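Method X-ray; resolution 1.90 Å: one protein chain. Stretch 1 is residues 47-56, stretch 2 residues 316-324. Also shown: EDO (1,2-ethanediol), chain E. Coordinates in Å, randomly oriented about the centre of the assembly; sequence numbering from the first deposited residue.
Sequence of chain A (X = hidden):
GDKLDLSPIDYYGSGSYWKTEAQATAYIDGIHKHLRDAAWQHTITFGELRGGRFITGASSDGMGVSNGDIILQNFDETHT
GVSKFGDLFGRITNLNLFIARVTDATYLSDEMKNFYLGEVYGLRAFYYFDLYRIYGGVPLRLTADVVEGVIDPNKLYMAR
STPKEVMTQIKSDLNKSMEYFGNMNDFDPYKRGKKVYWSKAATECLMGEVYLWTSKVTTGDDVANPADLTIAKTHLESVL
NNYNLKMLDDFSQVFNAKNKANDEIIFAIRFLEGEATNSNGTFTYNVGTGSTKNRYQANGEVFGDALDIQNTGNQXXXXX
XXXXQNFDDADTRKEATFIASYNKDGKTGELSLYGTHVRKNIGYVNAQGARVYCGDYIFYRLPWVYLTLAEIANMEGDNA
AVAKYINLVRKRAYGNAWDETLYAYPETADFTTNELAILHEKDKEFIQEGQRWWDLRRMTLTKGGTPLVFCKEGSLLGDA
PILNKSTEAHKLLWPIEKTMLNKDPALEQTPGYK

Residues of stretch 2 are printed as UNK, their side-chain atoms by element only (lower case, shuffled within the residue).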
ATOM      1  N   GLY A  47       4.819   0.816  -2.996  1.00 14.04           N
ATOM      2  CA  GLY A  47       4.490   1.208  -1.631  1.00 11.85           C
ATOM      3  C   GLY A  47       5.519   0.832  -0.588  1.00 11.06           C
ATOM      4  O   GLY A  47       5.664   1.556   0.397  1.00 10.80           O
ATOM      5  N   GLU A  48       6.189  -0.316  -0.754  1.00 11.47           N
ATOM      6  CA  GLU A  48       7.061  -0.856   0.336  1.00 13.24           C
ATOM      7  C   GLU A  48       8.553  -0.735   0.070  1.00 10.98           C
ATOM      8  O   GLU A  48       9.310  -0.358   0.954  1.00 10.79           O
ATOM      9  CB  GLU A  48       6.840  -2.369   0.540  1.00 13.26           C
ATOM     10  CG  GLU A  48       5.600  -2.779   1.150  1.00 18.12           C
ATOM     11  CD  GLU A  48       5.515  -2.588   2.640  1.00 17.16           C
ATOM     12  OE1 GLU A  48       6.521  -2.639   3.384  1.00 13.60           O
ATOM     13  OE2 GLU A  48       4.372  -2.459   3.063  1.00 18.36           O
ATOM     14  N   LEU A  49       8.989  -1.120  -1.136  1.00 12.46           N
ATOM     15  CA  LEU A  49      10.419  -1.437  -1.304  1.00 11.00           C
ATOM     16  C   LEU A  49      11.408  -0.315  -1.036  1.00 12.32           C
ATOM     17  O   LEU A  49      12.508  -0.578  -0.573  1.00 12.79           O
ATOM     18  CB  LEU A  49      10.710  -2.056  -2.664  1.00 10.71           C
ATOM     19  CG  LEU A  49      10.159  -3.458  -2.984  1.00 14.53           C
ATOM     20  CD1 LEU A  49      10.630  -3.844  -4.399  1.00 11.28           C
ATOM     21  CD2 LEU A  49      10.501  -4.563  -1.928  1.00 14.17           C
ATOM     22  N   ARG A  50      11.066   0.913  -1.395  1.00 13.59           N
ATOM     23  CA  ARG A  50      11.969   2.055  -1.164  1.00 13.76           C
ATOM     24  C   ARG A  50      11.910   2.574   0.277  1.00 16.25           C
ATOM     25  O   ARG A  50      12.555   3.574   0.601  1.00 15.95           O
ATOM     26  CB  ARG A  50      11.636   3.188  -2.138  1.00 14.40           C
ATOM     27  CG  ARG A  50      11.964   2.858  -3.570  1.00  8.95           C
ATOM     28  CD  ARG A  50      11.795   4.110  -4.466  1.00 13.68           C
ATOM     29  NE  ARG A  50      12.889   5.050  -4.202  1.00  8.40           N
ATOM     30  CZ  ARG A  50      13.145   6.183  -4.839  1.00 13.82           C
ATOM     31  NH1 ARG A  50      12.366   6.634  -5.807  1.00 11.24           N
ATOM     32  NH2 ARG A  50      14.211   6.887  -4.478  1.00  9.68           N
ATOM     33  N   GLY A  51      11.118   1.907   1.116  1.00 13.80           N
ATOM     34  CA  GLY A  51      10.888   2.334   2.503  1.00 14.76           C
ATOM     35  C   GLY A  51      12.024   2.227   3.518  1.00 12.88           C
ATOM     36  O   GLY A  51      11.813   2.582   4.644  1.00 13.52           O
ATOM     37  N   GLY A  52      13.214   1.742   3.150  1.00 10.46           N
ATOM     38  CA  GLY A  52      14.373   1.835   4.046  1.00 12.20           C
ATOM     39  C   GLY A  52      14.431   0.727   5.076  1.00 12.26           C
ATOM     40  O   GLY A  52      15.186   0.805   6.043  1.00 13.87           O
ATOM     41  N   ARG A  53      13.636  -0.309   4.904  1.00 10.57           N
ATOM     42  CA  ARG A  53      13.648  -1.392   5.889  1.00 11.34           C
ATOM     43  C   ARG A  53      13.773  -2.801   5.356  1.00 13.91           C
ATOM     44  O   ARG A  53      13.546  -3.787   6.108  1.00 10.78           O
ATOM     45  CB  ARG A  53      12.444  -1.286   6.823  1.00 15.98           C
ATOM     46  CG  ARG A  53      11.128  -1.168   6.164  1.00 12.68           C
ATOM     47  CD  ARG A  53      10.023  -1.013   7.273  1.00 13.20           C
ATOM     48  NE  ARG A  53       8.735  -1.099   6.634  1.00  8.99           N
ATOM     49  CZ  ARG A  53       7.551  -1.106   7.235  1.00 16.47           C
ATOM     50  NH1 ARG A  53       7.452  -1.032   8.556  1.00 13.10           N
ATOM     51  NH2 ARG A  53       6.441  -1.170   6.478  1.00 14.96           N
ATOM     52  N   PHE A  54      14.200  -2.925   4.098  1.00 12.38           N
ATOM     53  CA  PHE A  54      14.454  -4.215   3.488  1.00 12.74           C
ATOM     54  C   PHE A  54      15.967  -4.495   3.496  1.00 14.66           C
ATOM     55  O   PHE A  54      16.759  -3.580   3.496  1.00 12.69           O
ATOM     56  CB  PHE A  54      13.910  -4.221   2.070  1.00 11.19           C
ATOM     57  CG  PHE A  54      12.432  -4.488   1.998  1.00 13.55           C
ATOM     58  CD1 PHE A  54      11.945  -5.765   2.013  1.00 16.01           C
ATOM     59  CD2 PHE A  54      11.545  -3.468   2.000  1.00 14.83           C
ATOM     60  CE1 PHE A  54      10.594  -6.019   1.982  1.00 18.85           C
ATOM     61  CE2 PHE A  54      10.190  -3.707   1.969  1.00 18.20           C
ATOM     62  CZ  PHE A  54       9.714  -4.987   1.974  1.00 17.94           C
ATOM     63  N   ILE A  55      16.359  -5.754   3.606  1.00 14.77           N
ATOM     64  CA  ILE A  55      17.761  -6.081   3.465  1.00 15.99           C
ATOM     65  C   ILE A  55      18.073  -6.287   1.966  1.00 14.97           C
ATOM     66  O   ILE A  55      17.158  -6.482   1.146  1.00 13.35           O
ATOM     67  CB  ILE A  55      18.144  -7.307   4.293  1.00 14.54           C
ATOM     68  CG1 ILE A  55      17.473  -8.564   3.763  1.00 20.18           C
ATOM     69  CG2 ILE A  55      17.797  -7.127   5.786  1.00 19.94           C
ATOM     70  CD1 ILE A  55      18.439  -9.533   3.193  1.00 25.79           C
ATOM     71  N   THR A  56      19.362  -6.281   1.636  1.00 14.40           N
ATOM     72  CA  THR A  56      19.826  -6.670   0.304  1.00 16.53           C
ATOM     73  C   THR A  56      20.942  -7.698   0.454  1.00 15.67           C
ATOM     74  O   THR A  56      21.365  -7.999   1.566  1.00 14.99           O
ATOM     75  CB  THR A  56      20.336  -5.446  -0.525  1.00 18.06           C
ATOM     76  OG1 THR A  56      21.425  -4.848   0.159  1.00 18.16           O
ATOM     77  CG2 THR A  56      19.240  -4.431  -0.681  1.00 17.31           C
ATOM     78  N   UNK A 316      13.062 -14.117  -0.889  1.00 10.83           N
ATOM     79  CA  UNK A 316      13.596 -13.137  -1.811  1.00 12.02           C
ATOM     80  C   UNK A 316      13.153 -11.705  -1.491  1.00 12.93           C
ATOM     81  O   UNK A 316      13.517 -10.788  -2.186  1.00 10.48           O
ATOM     82  c   UNK A 316      14.052 -14.764  -3.768  1.00  9.16           C
ATOM     83  c   UNK A 316      13.236 -13.510  -3.308  1.00 12.36           C
ATOM     84  o   UNK A 316      11.845 -13.797  -3.446  1.00 11.58           O
ATOM     85  N   UNK A 317      12.395 -11.531  -0.419  1.00 11.75           N
ATOM     86  CA  UNK A 317      12.092 -10.237   0.175  1.00 10.55           C
ATOM     87  C   UNK A 317      12.142 -10.453   1.685  1.00 13.25           C
ATOM     88  O   UNK A 317      11.512 -11.412   2.194  1.00 10.89           O
ATOM     89  c   UNK A 317      10.495  -9.479  -1.675  1.00 12.21           C
ATOM     90  c   UNK A 317      10.769  -8.246  -2.236  1.00 12.45           C
ATOM     91  c   UNK A 317      10.046 -10.340  -3.889  1.00 10.17           C
ATOM     92  o   UNK A 317      10.227  -8.939  -5.782  1.00 15.91           O
ATOM     93  c   UNK A 317      10.668  -8.057  -3.593  1.00 14.43           C
ATOM     94  c   UNK A 317      10.656  -9.726  -0.196  1.00  9.55           C
ATOM     95  c   UNK A 317      10.137 -10.515  -2.529  1.00 13.57           C
ATOM     96  c   UNK A 317      10.290  -9.102  -4.424  1.00 13.48           C
ATOM     97  N   UNK A 318      12.897  -9.621   2.391  1.00  8.79           N
ATOM     98  CA  UNK A 318      13.050  -9.764   3.836  1.00 10.85           C
ATOM     99  C   UNK A 318      13.252  -8.431   4.540  1.00 11.97           C
ATOM    100  O   UNK A 318      14.165  -7.678   4.222  1.00  9.56           O
ATOM    101  c   UNK A 318      14.259 -10.625   4.208  1.00 11.15           C
ATOM    102  c   UNK A 318      15.534 -11.917   6.064  1.00 10.89           C
ATOM    103  o   UNK A 318      15.705 -12.324   7.243  1.00 12.88           O
ATOM    104  c   UNK A 318      14.337 -11.011   5.765  1.00  8.16           C
ATOM    105  o   UNK A 318      16.255 -12.272   5.113  1.00 12.33           O
ATOM    106  N   UNK A 319      12.470  -8.207   5.582  1.00 11.44           N
ATOM    107  CA  UNK A 319      12.655  -7.021   6.399  1.00 12.44           C
ATOM    108  C   UNK A 319      13.874  -7.136   7.270  1.00 11.54           C
ATOM    109  O   UNK A 319      14.182  -8.205   7.815  1.00 10.96           O
ATOM    110  c   UNK A 319       8.147  -6.891   5.309  1.00  8.67           C
ATOM    111  c   UNK A 319       8.032  -5.567   4.924  1.00 14.21           C
ATOM    112  c   UNK A 319      10.240  -6.357   6.460  1.00 11.55           C
ATOM    113  c   UNK A 319      10.066  -5.043   6.081  1.00 10.58           C
ATOM    114  c   UNK A 319       8.965  -4.653   5.298  1.00  7.05           C
ATOM    115  c   UNK A 319      11.441  -6.768   7.266  1.00 10.83           C
ATOM    116  c   UNK A 319       9.294  -7.284   6.070  1.00  9.15           C
ATOM    117  o   UNK A 319       6.965  -5.142   4.168  1.00 12.54           O
ATOM    118  N   UNK A 320      14.559  -6.008   7.442  1.00 11.72           N
ATOM    119  CA  UNK A 320      15.658  -5.917   8.407  1.00 12.23           C
ATOM    120  C   UNK A 320      15.053  -6.361   9.728  1.00 12.03           C
ATOM    121  O   UNK A 320      13.908  -6.020  10.035  1.00 10.48           O
ATOM    122  o   UNK A 320      17.215  -4.411  10.580  1.00 14.32           O
ATOM    123  c   UNK A 320      17.276  -4.247   9.354  1.00 18.41           C
ATOM    124  n   UNK A 320      18.394  -3.850   8.725  1.00 15.32           N
ATOM    125  c   UNK A 320      16.084  -4.464   8.498  1.00 14.20           C
ATOM    126  N   UNK A 321      15.808  -7.103  10.515  1.00 10.59           N
ATOM    127  CA  UNK A 321      15.258  -7.693  11.736  1.00 13.42           C
ATOM    128  C   UNK A 321      14.856  -6.662  12.818  1.00 13.55           C
ATOM    129  O   UNK A 321      14.083  -6.971  13.730  1.00 14.58           O
ATOM    130  c   UNK A 321      16.274  -8.681  12.308  1.00 13.91           C
ATOM    131  c   UNK A 321      18.484  -9.127  13.494  1.00 20.06           C
ATOM    132  n   UNK A 321      20.212 -10.898  12.869  1.00 20.16           N
ATOM    133  c   UNK A 321      17.544  -8.051  12.868  1.00 12.81           C
ATOM    134  c   UNK A 321      19.267  -9.873  12.352  1.00 20.73           C
ATOM    135  N   UNK A 322      15.393  -5.458  12.720  1.00 12.42           N
ATOM    136  CA  UNK A 322      14.935  -4.329  13.545  1.00 11.94           C
ATOM    137  C   UNK A 322      13.456  -4.008  13.369  1.00  9.99           C
ATOM    138  O   UNK A 322      12.838  -3.434  14.275  1.00 10.43           O
ATOM    139  c   UNK A 322      15.786  -3.065  13.279  1.00 14.59           C
ATOM    140  N   UNK A 323      12.859  -4.373  12.238  1.00 11.30           N
ATOM    141  CA  UNK A 323      11.432  -4.128  12.044  1.00 10.50           C
ATOM    142  C   UNK A 323      10.666  -5.000  13.051  1.00 13.37           C
ATOM    143  O   UNK A 323       9.821  -4.510  13.797  1.00 13.13           O
ATOM    144  c   UNK A 323      11.007  -4.421  10.593  1.00  9.55           C
ATOM    145  c   UNK A 323       9.517  -4.387  10.418  1.00  6.06           C
ATOM    146  c   UNK A 323      11.677  -3.390   9.606  1.00  6.07           C
ATOM    147  N   UNK A 324      10.968  -6.294  13.059  1.00 12.07           N
ATOM    148  CA  UNK A 324      10.471  -7.224  14.108  1.00 14.03           C
ATOM    149  C   UNK A 324      10.796  -6.778  15.546  1.00 13.33           C
ATOM    150  O   UNK A 324       9.914  -6.739  16.425  1.00 12.27           O
ATOM    151  c   UNK A 324      11.433 -10.232  15.757  1.00 12.84           C
ATOM    152  o   UNK A 324       9.330 -12.840  17.338  1.00 17.90           O
ATOM    153  c   UNK A 324       9.765 -11.823  16.516  1.00 13.63           C
ATOM    154  c   UNK A 324      10.998  -8.623  13.821  1.00 11.09           C
ATOM    155  c   UNK A 324       9.297 -10.285  14.701  1.00  9.27           C
ATOM    156  c   UNK A 324      10.568  -9.737  14.781  1.00 14.55           C
ATOM    157  c   UNK A 324       8.891 -11.313  15.560  1.00 11.15           C
ATOM    158  c   UNK A 324      11.033 -11.290  16.635  1.00 16.64           C
TER
HETATM  159  C1  EDO E1005      23.113 -12.635  12.059  1.00 21.95           C
HETATM  160  O1  EDO E1005      22.300 -12.602  13.231  1.00 29.31           O
HETATM  161  C2  EDO E1005      22.340 -13.060  10.804  1.00 19.42           C
HETATM  162  O2  EDO E1005      21.431 -12.048  10.336  1.00 15.12           O
HETATM  163  O   HOH W   1      18.128  -3.045   5.916  1.00 20.81           O
HETATM  164  O   HOH W   2      14.656  -7.859   0.836  1.00  8.40           O

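Position 316 carries three side-chain atoms, a carbon bearing one oxygen and one carbon. That branched pattern is threonine, and Thr316 is out of reach of stretch 1, so this contact asks nothing of it.

Position 317 has one carbon leading to a six-carbon ring that bears an oxygen. A ring carbon lies 3.7 Å from Leu49 CD2, which sits at the ring's edge, near its plane. The residue is tyrosine; the hydroxyl of Tyr317 is bonded elsewhere in the structure, leaving the ring's flank to meet leucine.

At position 318 three carbons run in a row, the third carrying two oxygens, and the chain is extended. Its CB lies 3.8 Å from Ile55 CG1. This is glutamate. Both carboxylate oxygens are satisfied elsewhere, so Glu318 offers stretch 1 its aliphatic part and its backbone: Ile55 N donates to Glu318 O at 3.0 Å, nearly straight at 171°.

Position 319 again shows one carbon, a six-carbon ring and an oxygen. That oxygen is 2.7 Å from Glu48 OE1, and the ring lies close to Phe54. It is tyrosine, and Tyr319 OH donates to the glutamate. CA to CB points away from stretch 1, yet the ring end comes nearer. Its ring and that of Phe54 meet obliquely, centroids 4.4 Å apart and planes at 32°, with Phe54 CZ 3.4 Å from Tyr319 CE1.

Position 320 has two carbons, the second carrying one oxygen and one nitrogen; its CA lies 3.6 Å and its CB 4.2 Å from Ile55 CG2. It is asparagine. Asn320 OD1 accepts from the backbone N of position 322 at 3.0 Å, capping the helix that follows, while Asn320 ND2 donates to water 1, which in turn donates to Phe54 O.

Position 321 has four carbons in a row ending in nitrogen and makes no contact with stretch 1; it is lysine. Its CA-to-CB bond points away from stretch 1; Lys321 NZ donates to ethanediol O2 at 3.0 Å.

Position 322 has a single side-chain carbon and no contact with stretch 1: alanine, whose backbone N donates the capping bond to Asn320 OD1.

Position 323 has three carbons, one bearing the other two, and points toward stretch 1, where one branch lies 3.6 Å from Arg53 CB. It is valine, and Val323 CG2 makes that approach.

Position 324 has one carbon and a six-carbon ring with an oxygen, out of reach of stretch 1. It is tyrosine, Tyr324.

The contact is organised around a short backbone pairing. Phe54 and Tyr319 form a single bridge, CA to CA 4.4 Å; Asn320 N donates to Arg53 O at 2.8 Å, and Ile55 N to Glu318 O completes the pair. Beside this bridge, Tyr319 CD1 lies over one face of the Phe54 ring, the two rings meeting obliquely, and the tyrosine hydroxyl reaches Glu48 OE1, an atom also held by a weak salt-bridge bond from Arg53 NH2 at 3.4 Å. The rule is economical: two backbone bonds flank the bridge, and one tyrosine joins apolar packing to a buried carboxylate.

Stretch 2, residues 316-324: TYEYNKAVY
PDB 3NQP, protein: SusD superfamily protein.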